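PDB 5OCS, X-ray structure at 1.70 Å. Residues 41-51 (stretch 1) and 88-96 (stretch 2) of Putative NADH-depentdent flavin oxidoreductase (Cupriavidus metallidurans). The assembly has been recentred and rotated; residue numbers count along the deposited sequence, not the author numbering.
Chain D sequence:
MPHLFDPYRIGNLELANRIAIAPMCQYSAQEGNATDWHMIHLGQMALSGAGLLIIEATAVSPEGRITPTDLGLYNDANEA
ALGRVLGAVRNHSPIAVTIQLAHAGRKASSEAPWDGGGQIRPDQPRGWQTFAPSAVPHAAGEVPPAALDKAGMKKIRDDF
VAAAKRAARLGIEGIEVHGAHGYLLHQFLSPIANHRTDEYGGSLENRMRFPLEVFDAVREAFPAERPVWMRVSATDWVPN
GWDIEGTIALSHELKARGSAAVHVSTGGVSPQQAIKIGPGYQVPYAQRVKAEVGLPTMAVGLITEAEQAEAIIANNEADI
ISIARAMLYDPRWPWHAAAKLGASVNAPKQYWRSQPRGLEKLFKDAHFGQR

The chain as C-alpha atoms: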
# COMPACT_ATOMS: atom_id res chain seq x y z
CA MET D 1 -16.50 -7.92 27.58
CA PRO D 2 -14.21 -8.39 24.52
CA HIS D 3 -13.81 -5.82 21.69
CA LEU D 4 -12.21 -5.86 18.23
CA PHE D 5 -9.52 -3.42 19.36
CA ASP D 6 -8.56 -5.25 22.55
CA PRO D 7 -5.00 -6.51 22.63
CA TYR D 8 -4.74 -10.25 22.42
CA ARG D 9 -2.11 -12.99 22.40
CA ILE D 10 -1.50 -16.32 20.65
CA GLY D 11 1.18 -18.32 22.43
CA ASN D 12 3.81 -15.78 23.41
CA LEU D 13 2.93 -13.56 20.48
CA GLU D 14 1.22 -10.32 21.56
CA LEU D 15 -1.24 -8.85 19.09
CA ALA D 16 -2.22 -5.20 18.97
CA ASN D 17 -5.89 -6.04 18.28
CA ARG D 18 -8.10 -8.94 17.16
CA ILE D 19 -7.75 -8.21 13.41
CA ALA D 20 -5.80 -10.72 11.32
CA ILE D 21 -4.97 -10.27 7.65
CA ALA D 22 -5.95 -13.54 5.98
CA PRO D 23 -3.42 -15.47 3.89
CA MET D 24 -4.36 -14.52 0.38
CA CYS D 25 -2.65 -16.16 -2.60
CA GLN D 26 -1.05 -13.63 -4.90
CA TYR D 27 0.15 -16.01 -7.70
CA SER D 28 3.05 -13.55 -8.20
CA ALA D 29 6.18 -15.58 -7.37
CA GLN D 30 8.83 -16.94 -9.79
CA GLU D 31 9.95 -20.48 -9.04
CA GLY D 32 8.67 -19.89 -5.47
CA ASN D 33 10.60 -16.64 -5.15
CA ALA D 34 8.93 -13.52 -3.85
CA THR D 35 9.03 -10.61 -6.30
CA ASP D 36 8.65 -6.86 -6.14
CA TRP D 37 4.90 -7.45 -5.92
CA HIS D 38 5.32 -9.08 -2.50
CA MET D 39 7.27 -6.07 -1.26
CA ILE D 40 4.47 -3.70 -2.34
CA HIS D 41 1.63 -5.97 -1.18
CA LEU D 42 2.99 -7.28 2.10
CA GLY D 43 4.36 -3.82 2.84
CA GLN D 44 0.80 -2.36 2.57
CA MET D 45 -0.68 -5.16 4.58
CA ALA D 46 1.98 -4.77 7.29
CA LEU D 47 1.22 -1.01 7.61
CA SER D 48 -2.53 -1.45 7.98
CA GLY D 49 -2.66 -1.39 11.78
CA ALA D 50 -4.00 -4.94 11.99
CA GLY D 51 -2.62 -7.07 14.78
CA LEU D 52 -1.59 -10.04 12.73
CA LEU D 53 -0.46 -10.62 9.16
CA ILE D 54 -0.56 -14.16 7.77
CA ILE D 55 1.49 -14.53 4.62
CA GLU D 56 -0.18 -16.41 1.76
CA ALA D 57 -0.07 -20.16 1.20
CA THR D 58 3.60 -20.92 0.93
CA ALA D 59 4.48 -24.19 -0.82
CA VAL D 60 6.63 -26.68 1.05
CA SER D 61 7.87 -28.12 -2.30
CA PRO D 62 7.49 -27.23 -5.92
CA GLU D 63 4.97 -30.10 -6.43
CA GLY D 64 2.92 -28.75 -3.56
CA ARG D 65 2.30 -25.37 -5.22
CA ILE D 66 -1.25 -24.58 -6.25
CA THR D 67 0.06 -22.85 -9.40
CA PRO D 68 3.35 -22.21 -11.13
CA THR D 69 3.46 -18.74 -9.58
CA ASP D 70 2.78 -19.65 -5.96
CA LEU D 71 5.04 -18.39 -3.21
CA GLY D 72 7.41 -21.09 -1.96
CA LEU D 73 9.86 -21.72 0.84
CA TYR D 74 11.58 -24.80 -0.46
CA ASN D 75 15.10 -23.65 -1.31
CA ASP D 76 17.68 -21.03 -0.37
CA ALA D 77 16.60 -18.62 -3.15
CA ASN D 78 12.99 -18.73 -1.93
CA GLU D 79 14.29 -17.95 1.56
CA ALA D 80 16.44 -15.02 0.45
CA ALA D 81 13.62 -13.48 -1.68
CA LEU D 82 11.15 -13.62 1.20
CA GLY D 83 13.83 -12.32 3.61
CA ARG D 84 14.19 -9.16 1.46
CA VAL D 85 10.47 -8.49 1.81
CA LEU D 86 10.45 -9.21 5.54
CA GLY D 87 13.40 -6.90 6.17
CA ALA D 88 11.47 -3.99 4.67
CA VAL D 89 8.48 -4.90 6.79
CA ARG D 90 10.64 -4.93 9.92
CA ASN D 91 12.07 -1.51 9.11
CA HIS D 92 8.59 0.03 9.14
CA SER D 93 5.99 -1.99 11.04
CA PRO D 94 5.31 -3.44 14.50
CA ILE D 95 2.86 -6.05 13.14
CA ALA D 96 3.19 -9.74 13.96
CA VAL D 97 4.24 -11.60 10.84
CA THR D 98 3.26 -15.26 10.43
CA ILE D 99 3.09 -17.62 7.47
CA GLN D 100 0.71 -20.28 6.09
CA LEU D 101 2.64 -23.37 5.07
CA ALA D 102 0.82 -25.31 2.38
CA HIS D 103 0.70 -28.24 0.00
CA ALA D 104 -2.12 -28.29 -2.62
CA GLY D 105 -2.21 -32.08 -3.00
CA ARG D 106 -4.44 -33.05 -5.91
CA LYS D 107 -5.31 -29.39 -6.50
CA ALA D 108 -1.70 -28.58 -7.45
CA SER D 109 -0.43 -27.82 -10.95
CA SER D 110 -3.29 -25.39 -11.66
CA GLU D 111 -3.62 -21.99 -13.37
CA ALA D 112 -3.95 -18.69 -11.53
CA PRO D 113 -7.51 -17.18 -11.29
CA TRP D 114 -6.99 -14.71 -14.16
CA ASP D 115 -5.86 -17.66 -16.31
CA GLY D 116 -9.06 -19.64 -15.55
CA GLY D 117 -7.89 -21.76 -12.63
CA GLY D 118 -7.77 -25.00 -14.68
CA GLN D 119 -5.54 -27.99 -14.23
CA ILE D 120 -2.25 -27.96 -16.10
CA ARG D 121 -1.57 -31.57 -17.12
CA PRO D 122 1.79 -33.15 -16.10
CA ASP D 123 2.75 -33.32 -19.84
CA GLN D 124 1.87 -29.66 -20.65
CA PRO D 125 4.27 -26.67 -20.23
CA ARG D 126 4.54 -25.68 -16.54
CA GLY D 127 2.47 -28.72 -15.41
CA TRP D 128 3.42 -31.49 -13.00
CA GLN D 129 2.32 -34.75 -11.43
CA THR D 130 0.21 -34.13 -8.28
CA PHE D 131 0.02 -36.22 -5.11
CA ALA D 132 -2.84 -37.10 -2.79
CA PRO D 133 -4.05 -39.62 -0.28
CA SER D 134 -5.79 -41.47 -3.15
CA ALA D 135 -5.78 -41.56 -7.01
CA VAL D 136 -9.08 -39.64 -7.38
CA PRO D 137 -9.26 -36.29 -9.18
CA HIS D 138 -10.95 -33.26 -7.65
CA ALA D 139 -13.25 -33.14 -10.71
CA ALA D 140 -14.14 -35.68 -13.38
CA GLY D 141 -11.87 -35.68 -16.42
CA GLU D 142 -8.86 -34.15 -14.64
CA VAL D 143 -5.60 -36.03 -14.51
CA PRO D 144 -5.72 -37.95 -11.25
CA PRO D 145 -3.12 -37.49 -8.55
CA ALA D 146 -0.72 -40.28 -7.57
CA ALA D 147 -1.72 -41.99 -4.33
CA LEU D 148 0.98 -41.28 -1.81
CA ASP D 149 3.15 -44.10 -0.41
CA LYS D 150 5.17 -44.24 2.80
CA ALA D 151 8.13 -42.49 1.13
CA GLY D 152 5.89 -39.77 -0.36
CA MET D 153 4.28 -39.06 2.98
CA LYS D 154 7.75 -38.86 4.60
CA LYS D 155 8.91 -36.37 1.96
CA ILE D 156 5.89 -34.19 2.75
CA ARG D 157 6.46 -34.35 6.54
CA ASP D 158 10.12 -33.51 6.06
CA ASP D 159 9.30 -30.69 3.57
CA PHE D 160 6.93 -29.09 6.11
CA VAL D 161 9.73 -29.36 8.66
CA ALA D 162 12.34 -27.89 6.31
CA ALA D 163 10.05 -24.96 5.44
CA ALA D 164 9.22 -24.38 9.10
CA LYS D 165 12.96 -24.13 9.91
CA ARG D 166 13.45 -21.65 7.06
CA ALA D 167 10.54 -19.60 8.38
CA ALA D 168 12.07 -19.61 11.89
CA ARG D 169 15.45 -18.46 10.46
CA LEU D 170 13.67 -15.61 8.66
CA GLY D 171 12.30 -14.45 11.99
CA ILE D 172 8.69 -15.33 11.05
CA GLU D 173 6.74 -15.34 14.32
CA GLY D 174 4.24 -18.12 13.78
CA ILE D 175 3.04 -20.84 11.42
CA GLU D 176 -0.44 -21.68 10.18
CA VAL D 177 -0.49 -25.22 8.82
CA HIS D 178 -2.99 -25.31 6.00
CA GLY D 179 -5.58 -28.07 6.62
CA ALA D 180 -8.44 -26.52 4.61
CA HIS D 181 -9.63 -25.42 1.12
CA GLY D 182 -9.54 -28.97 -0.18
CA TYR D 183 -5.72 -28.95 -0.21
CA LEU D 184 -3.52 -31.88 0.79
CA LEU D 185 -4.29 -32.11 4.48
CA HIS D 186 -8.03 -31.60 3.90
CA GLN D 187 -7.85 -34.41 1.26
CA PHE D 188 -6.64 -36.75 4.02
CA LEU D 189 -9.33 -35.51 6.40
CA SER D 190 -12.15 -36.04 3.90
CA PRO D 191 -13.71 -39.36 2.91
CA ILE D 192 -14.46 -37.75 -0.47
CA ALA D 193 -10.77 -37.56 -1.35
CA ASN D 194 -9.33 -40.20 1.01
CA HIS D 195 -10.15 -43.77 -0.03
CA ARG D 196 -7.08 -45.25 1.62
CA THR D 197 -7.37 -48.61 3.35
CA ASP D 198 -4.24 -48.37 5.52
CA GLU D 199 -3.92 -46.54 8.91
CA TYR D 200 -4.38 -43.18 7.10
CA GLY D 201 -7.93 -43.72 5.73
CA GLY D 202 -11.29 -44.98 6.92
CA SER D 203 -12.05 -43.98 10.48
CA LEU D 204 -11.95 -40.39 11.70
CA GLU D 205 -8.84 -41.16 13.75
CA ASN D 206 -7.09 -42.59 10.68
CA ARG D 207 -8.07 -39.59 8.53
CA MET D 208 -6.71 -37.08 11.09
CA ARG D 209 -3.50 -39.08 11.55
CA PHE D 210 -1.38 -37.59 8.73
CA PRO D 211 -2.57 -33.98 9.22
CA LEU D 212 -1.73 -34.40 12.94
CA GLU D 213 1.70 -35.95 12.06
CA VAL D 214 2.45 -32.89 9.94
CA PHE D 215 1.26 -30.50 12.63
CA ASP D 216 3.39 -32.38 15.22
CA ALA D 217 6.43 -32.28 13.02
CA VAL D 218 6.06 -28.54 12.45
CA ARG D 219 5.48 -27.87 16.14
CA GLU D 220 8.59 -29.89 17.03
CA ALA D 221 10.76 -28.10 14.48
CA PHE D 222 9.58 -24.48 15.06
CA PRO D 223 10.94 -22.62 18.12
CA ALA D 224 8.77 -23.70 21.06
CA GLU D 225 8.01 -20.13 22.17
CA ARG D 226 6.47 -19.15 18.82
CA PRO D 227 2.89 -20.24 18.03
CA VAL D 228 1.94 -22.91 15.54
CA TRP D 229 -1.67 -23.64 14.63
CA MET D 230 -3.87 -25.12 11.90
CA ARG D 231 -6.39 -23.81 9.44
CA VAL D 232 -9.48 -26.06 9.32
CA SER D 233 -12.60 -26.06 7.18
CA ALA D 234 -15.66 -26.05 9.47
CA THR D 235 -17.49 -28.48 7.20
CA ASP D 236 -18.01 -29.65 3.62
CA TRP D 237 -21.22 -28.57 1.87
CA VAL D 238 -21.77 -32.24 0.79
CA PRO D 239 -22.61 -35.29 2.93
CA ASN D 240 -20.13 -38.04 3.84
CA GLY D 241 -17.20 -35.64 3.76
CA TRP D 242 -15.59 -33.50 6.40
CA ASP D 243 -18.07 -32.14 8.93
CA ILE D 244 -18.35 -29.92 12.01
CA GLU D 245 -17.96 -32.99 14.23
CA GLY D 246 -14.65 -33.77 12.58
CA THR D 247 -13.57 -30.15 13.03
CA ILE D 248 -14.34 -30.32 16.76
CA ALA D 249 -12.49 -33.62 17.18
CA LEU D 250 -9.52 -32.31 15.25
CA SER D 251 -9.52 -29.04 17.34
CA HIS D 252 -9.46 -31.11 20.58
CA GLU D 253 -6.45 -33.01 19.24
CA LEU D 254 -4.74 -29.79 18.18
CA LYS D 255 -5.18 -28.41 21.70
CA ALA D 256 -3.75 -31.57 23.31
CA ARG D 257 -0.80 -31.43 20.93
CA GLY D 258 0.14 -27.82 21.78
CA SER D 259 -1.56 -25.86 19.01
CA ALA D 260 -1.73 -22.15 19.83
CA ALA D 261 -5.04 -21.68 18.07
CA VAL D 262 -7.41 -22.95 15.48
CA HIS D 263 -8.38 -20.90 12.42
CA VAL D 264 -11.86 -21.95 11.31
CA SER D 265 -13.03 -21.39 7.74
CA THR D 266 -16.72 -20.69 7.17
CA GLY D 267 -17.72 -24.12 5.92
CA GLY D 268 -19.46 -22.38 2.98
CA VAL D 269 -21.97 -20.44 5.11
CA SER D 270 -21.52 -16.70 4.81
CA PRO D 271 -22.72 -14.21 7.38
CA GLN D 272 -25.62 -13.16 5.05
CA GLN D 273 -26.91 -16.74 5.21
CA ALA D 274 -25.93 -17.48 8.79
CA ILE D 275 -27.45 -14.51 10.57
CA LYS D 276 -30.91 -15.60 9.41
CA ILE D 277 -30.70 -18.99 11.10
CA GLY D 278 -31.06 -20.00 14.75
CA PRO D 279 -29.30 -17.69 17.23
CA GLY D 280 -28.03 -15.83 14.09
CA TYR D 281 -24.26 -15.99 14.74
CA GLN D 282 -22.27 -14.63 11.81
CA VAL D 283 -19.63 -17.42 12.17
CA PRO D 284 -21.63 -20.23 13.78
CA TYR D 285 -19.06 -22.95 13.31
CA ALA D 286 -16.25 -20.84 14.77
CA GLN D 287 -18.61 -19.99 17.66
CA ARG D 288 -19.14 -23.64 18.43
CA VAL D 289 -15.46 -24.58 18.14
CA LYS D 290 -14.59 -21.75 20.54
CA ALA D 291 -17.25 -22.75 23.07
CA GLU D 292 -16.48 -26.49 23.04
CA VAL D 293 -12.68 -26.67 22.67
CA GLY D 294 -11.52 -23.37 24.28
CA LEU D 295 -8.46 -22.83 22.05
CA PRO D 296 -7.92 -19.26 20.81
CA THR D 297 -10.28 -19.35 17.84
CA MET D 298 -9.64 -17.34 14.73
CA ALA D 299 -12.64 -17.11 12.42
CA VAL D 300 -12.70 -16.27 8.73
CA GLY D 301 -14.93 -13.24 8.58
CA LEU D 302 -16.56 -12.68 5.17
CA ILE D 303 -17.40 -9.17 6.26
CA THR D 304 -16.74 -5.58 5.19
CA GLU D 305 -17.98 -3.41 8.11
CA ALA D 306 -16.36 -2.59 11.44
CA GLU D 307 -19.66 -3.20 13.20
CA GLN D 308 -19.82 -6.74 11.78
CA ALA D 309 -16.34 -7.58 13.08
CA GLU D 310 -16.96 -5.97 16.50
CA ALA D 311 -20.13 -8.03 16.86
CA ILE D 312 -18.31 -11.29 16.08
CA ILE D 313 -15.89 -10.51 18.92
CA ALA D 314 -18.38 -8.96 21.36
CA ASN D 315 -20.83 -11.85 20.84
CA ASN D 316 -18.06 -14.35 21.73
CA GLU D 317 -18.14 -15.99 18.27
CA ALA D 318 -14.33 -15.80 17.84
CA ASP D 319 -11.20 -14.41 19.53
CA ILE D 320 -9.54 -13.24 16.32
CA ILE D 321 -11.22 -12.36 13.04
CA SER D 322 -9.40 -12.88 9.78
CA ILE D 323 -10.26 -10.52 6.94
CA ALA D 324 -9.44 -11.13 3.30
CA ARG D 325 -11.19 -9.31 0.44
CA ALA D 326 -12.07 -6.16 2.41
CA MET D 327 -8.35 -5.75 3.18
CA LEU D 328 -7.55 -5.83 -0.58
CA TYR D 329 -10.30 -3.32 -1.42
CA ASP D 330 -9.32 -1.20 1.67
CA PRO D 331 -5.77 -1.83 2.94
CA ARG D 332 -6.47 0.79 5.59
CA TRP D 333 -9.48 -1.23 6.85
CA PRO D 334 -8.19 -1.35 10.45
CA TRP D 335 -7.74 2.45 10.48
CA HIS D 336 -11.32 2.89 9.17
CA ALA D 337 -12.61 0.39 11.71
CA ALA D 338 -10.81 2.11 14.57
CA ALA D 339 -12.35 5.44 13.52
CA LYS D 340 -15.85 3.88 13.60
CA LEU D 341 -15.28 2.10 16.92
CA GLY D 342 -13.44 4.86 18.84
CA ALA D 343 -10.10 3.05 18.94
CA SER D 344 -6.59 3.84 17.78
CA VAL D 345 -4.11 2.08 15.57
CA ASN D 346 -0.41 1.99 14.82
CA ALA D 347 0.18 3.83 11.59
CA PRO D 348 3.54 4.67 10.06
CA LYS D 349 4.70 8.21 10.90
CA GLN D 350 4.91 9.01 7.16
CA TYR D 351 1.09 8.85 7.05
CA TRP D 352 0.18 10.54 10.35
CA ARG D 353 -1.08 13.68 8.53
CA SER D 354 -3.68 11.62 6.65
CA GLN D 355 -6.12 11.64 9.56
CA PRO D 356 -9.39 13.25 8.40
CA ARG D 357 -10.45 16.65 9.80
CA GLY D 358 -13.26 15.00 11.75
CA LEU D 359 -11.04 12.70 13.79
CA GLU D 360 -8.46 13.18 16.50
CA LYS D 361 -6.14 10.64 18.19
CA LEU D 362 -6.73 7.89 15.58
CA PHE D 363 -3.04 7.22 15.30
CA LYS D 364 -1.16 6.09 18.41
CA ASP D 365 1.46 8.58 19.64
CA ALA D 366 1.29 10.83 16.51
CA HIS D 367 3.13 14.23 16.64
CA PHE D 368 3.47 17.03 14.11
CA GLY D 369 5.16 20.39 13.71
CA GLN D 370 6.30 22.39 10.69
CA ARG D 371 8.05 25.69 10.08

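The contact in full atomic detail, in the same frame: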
# COMPACT_ATOMS: atom_id res chain seq x y z
N HIS D 41 2.85 -5.40 -1.80
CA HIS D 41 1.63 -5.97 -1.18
C HIS D 41 1.74 -6.23 0.29
O HIS D 41 0.91 -5.77 1.10
CB HIS D 41 1.27 -7.25 -1.94
CG HIS D 41 0.15 -8.01 -1.33
ND1 HIS D 41 -1.14 -7.54 -1.29
CD2 HIS D 41 0.15 -9.20 -0.69
CE1 HIS D 41 -1.90 -8.43 -0.69
NE2 HIS D 41 -1.14 -9.43 -0.28
N LEU D 42 2.77 -6.99 0.68
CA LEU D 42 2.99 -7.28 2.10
C LEU D 42 3.39 -6.04 2.85
O LEU D 42 3.00 -5.85 4.03
CB LEU D 42 4.01 -8.44 2.28
CG LEU D 42 3.49 -9.81 1.83
CD1 LEU D 42 4.58 -10.83 2.02
CD2 LEU D 42 2.22 -10.27 2.57
N GLY D 43 4.10 -5.12 2.20
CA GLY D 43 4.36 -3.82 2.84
C GLY D 43 3.08 -3.07 3.21
O GLY D 43 2.92 -2.62 4.37
N GLN D 44 2.14 -2.96 2.26
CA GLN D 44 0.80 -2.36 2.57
C GLN D 44 0.13 -3.08 3.70
O GLN D 44 -0.40 -2.46 4.62
CB GLN D 44 -0.22 -2.50 1.42
CG GLN D 44 0.06 -1.63 0.27
CD GLN D 44 -0.80 -2.06 -0.90
OE1 GLN D 44 -2.01 -1.82 -0.93
NE2 GLN D 44 -0.18 -2.74 -1.86
N MET D 45 0.02 -4.39 3.57
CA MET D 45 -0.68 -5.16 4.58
C MET D 45 -0.07 -4.92 5.97
O MET D 45 -0.80 -4.72 6.95
CB MET D 45 -0.65 -6.65 4.22
CG MET D 45 -1.45 -7.07 3.01
SD MET D 45 -3.21 -6.68 2.99
CE MET D 45 -3.27 -5.15 2.14
N ALA D 46 1.27 -4.91 6.04
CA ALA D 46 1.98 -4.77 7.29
C ALA D 46 1.81 -3.39 7.93
O ALA D 46 2.04 -3.27 9.15
CB ALA D 46 3.47 -5.09 7.12
N LEU D 47 1.43 -2.37 7.14
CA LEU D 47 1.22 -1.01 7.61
C LEU D 47 -0.23 -0.63 7.88
O LEU D 47 -0.54 0.53 8.14
CB LEU D 47 1.86 -0.05 6.59
CG LEU D 47 3.40 -0.27 6.54
CD1 LEU D 47 4.04 0.52 5.41
CD2 LEU D 47 4.13 0.03 7.83
N SER D 48 -1.10 -1.64 7.86
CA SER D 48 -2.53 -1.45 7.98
C SER D 48 -3.07 -1.22 9.38
O SER D 48 -4.24 -0.89 9.50
CB SER D 48 -3.24 -2.66 7.43
OG SER D 48 -2.97 -3.79 8.25
N GLY D 49 -2.24 -1.43 10.40
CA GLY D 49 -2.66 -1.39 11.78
C GLY D 49 -3.36 -2.62 12.30
O GLY D 49 -3.80 -2.64 13.46
N ALA D 50 -3.48 -3.66 11.48
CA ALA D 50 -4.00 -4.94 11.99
C ALA D 50 -3.00 -5.50 13.00
O ALA D 50 -1.79 -5.18 12.99
CB ALA D 50 -4.15 -5.93 10.82
N GLY D 51 -3.47 -6.41 13.84
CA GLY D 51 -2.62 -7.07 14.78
C GLY D 51 -1.71 -8.15 14.24
O GLY D 51 -0.57 -8.32 14.72
N ALA D 88 12.16 -5.25 4.91
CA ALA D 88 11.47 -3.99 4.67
C ALA D 88 10.30 -3.84 5.63
O ALA D 88 10.05 -2.78 6.23
CB ALA D 88 10.95 -3.97 3.28
N VAL D 89 9.54 -4.91 5.78
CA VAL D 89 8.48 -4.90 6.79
C VAL D 89 9.01 -4.53 8.17
O VAL D 89 8.46 -3.65 8.85
CB VAL D 89 7.68 -6.20 6.82
CG1 VAL D 89 6.79 -6.31 8.06
CG2 VAL D 89 6.88 -6.35 5.54
N ARG D 90 10.06 -5.21 8.61
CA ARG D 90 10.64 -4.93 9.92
C ARG D 90 11.19 -3.52 10.13
O ARG D 90 11.15 -2.98 11.25
CB ARG D 90 11.71 -5.96 10.29
CG ARG D 90 11.29 -7.42 10.28
CD ARG D 90 9.99 -7.75 10.96
NE ARG D 90 9.81 -9.22 11.10
CZ ARG D 90 8.80 -9.76 11.79
NH1 ARG D 90 7.85 -8.98 12.32
NH2 ARG D 90 8.73 -11.07 11.94
N ASN D 91 11.63 -2.90 9.05
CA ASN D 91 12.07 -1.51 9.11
C ASN D 91 10.97 -0.54 9.40
O ASN D 91 11.26 0.54 9.88
CB ASN D 91 12.77 -1.13 7.78
CG ASN D 91 14.22 -1.53 7.76
OD1 ASN D 91 14.86 -1.61 8.81
ND2 ASN D 91 14.76 -1.72 6.57
N HIS D 92 9.71 -0.93 9.16
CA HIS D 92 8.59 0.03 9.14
C HIS D 92 7.38 -0.30 9.99
O HIS D 92 6.63 0.60 10.29
CB HIS D 92 8.16 0.26 7.69
CG HIS D 92 9.23 0.88 6.88
ND1 HIS D 92 9.67 2.16 7.14
CD2 HIS D 92 10.02 0.39 5.90
CE1 HIS D 92 10.68 2.43 6.33
NE2 HIS D 92 10.90 1.37 5.57
N SER D 93 7.22 -1.56 10.39
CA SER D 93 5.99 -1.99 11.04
C SER D 93 6.19 -2.76 12.33
O SER D 93 7.11 -3.55 12.44
CB SER D 93 5.20 -2.86 10.08
OG SER D 93 4.09 -3.47 10.73
N PRO D 94 5.27 -2.60 13.30
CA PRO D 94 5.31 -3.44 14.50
C PRO D 94 4.44 -4.71 14.40
O PRO D 94 4.39 -5.46 15.34
CB PRO D 94 4.68 -2.53 15.57
CG PRO D 94 3.68 -1.77 14.81
CD PRO D 94 4.21 -1.57 13.40
N ILE D 95 3.80 -4.95 13.27
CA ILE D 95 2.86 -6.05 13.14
C ILE D 95 3.53 -7.41 13.37
O ILE D 95 4.72 -7.61 13.14
CB ILE D 95 2.16 -6.02 11.75
CG1 ILE D 95 0.81 -6.74 11.80
CG2 ILE D 95 3.10 -6.56 10.66
CD1 ILE D 95 -0.07 -6.49 10.61
N ALA D 96 2.74 -8.36 13.84
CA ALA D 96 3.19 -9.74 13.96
C ALA D 96 3.07 -10.39 12.61
O ALA D 96 2.04 -10.28 11.98
CB ALA D 96 2.30 -10.50 14.95

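What polar contacts tie the two stretches together? The principal one runs from Ser93 OG to Ala46 O, a hydrogen bond of 2.6 Å in which the serine is the donor. Ala46 is the last helical residue of its stretch, and near the end of a helix carbonyl oxygens begin to lack the amide partners that the next turn would have supplied; a hydroxyl from the neighbouring stretch can then take such a place. Ser93 points its CA-to-CB bond toward stretch 1, with chi1 in the t well. Ser93 OG also accepts, from Ile95 N at 3.0 Å, so one small side chain links the end of the helix to the backbone of its own loop. Further along, Ala96 N reaches Gly51 O at 3.4 Å, a weak hydrogen bond despite its nearly straight angle of 162°.

Which side chains form the apolar core? Ala46 packs against two branched residues, its CB lying 3.7 Å from Val89 CG1 and 3.9 Å from Ile95 CG2. It points its CA-to-CB bond toward stretch 2, so that its short apolar side chain is used directly in the packing; its methyl group rests against both of them, and they also lie side by side, Val89 CG1 being 4.5 Å from Ile95 CG2. Ile95 loses the most surface to the other stretch. With chi1 and chi2 both t, it extends along stretch 1, so that its CG2 meets Ala46 while Ile95 CD1 lies 4.1 Å from Ala50 CB and 3.2 Å from Ala50 O.

How does Leu47 take part when its CA-to-CB bond points sideways? Its m,t rotamer brings the end of the side chain nearer to stretch 2, where Leu47 CD2 lies 3.6 Å from His92 O and 3.8 Å from Ser93 CB. His92 starts toward the contact, but its end leads away; His92 CB, 4.0 Å from Leu47 CD2, supplies packing surface, while the imidazole NE2 is hydrogen-bonded elsewhere in the structure.

What do the backbone and the turn contribute? The helices run in roughly the same direction, 25° apart, with their axes approaching to 9.7 Å. Gly43 has no side chain, and its CA comes within 4.5 Å of Val89 CG2. Beyond the helix, Ser48 OG donates to Met45 O at 2.7 Å and accepts from Ala50 N at 3.3 Å, bracing the turn that leads to Ala50 and Gly51. Within that turn Gly49 has a positive phi of 79°, a conformation that favours glycine. Together the two stretches bury 401 Å², mostly through small and aliphatic residues.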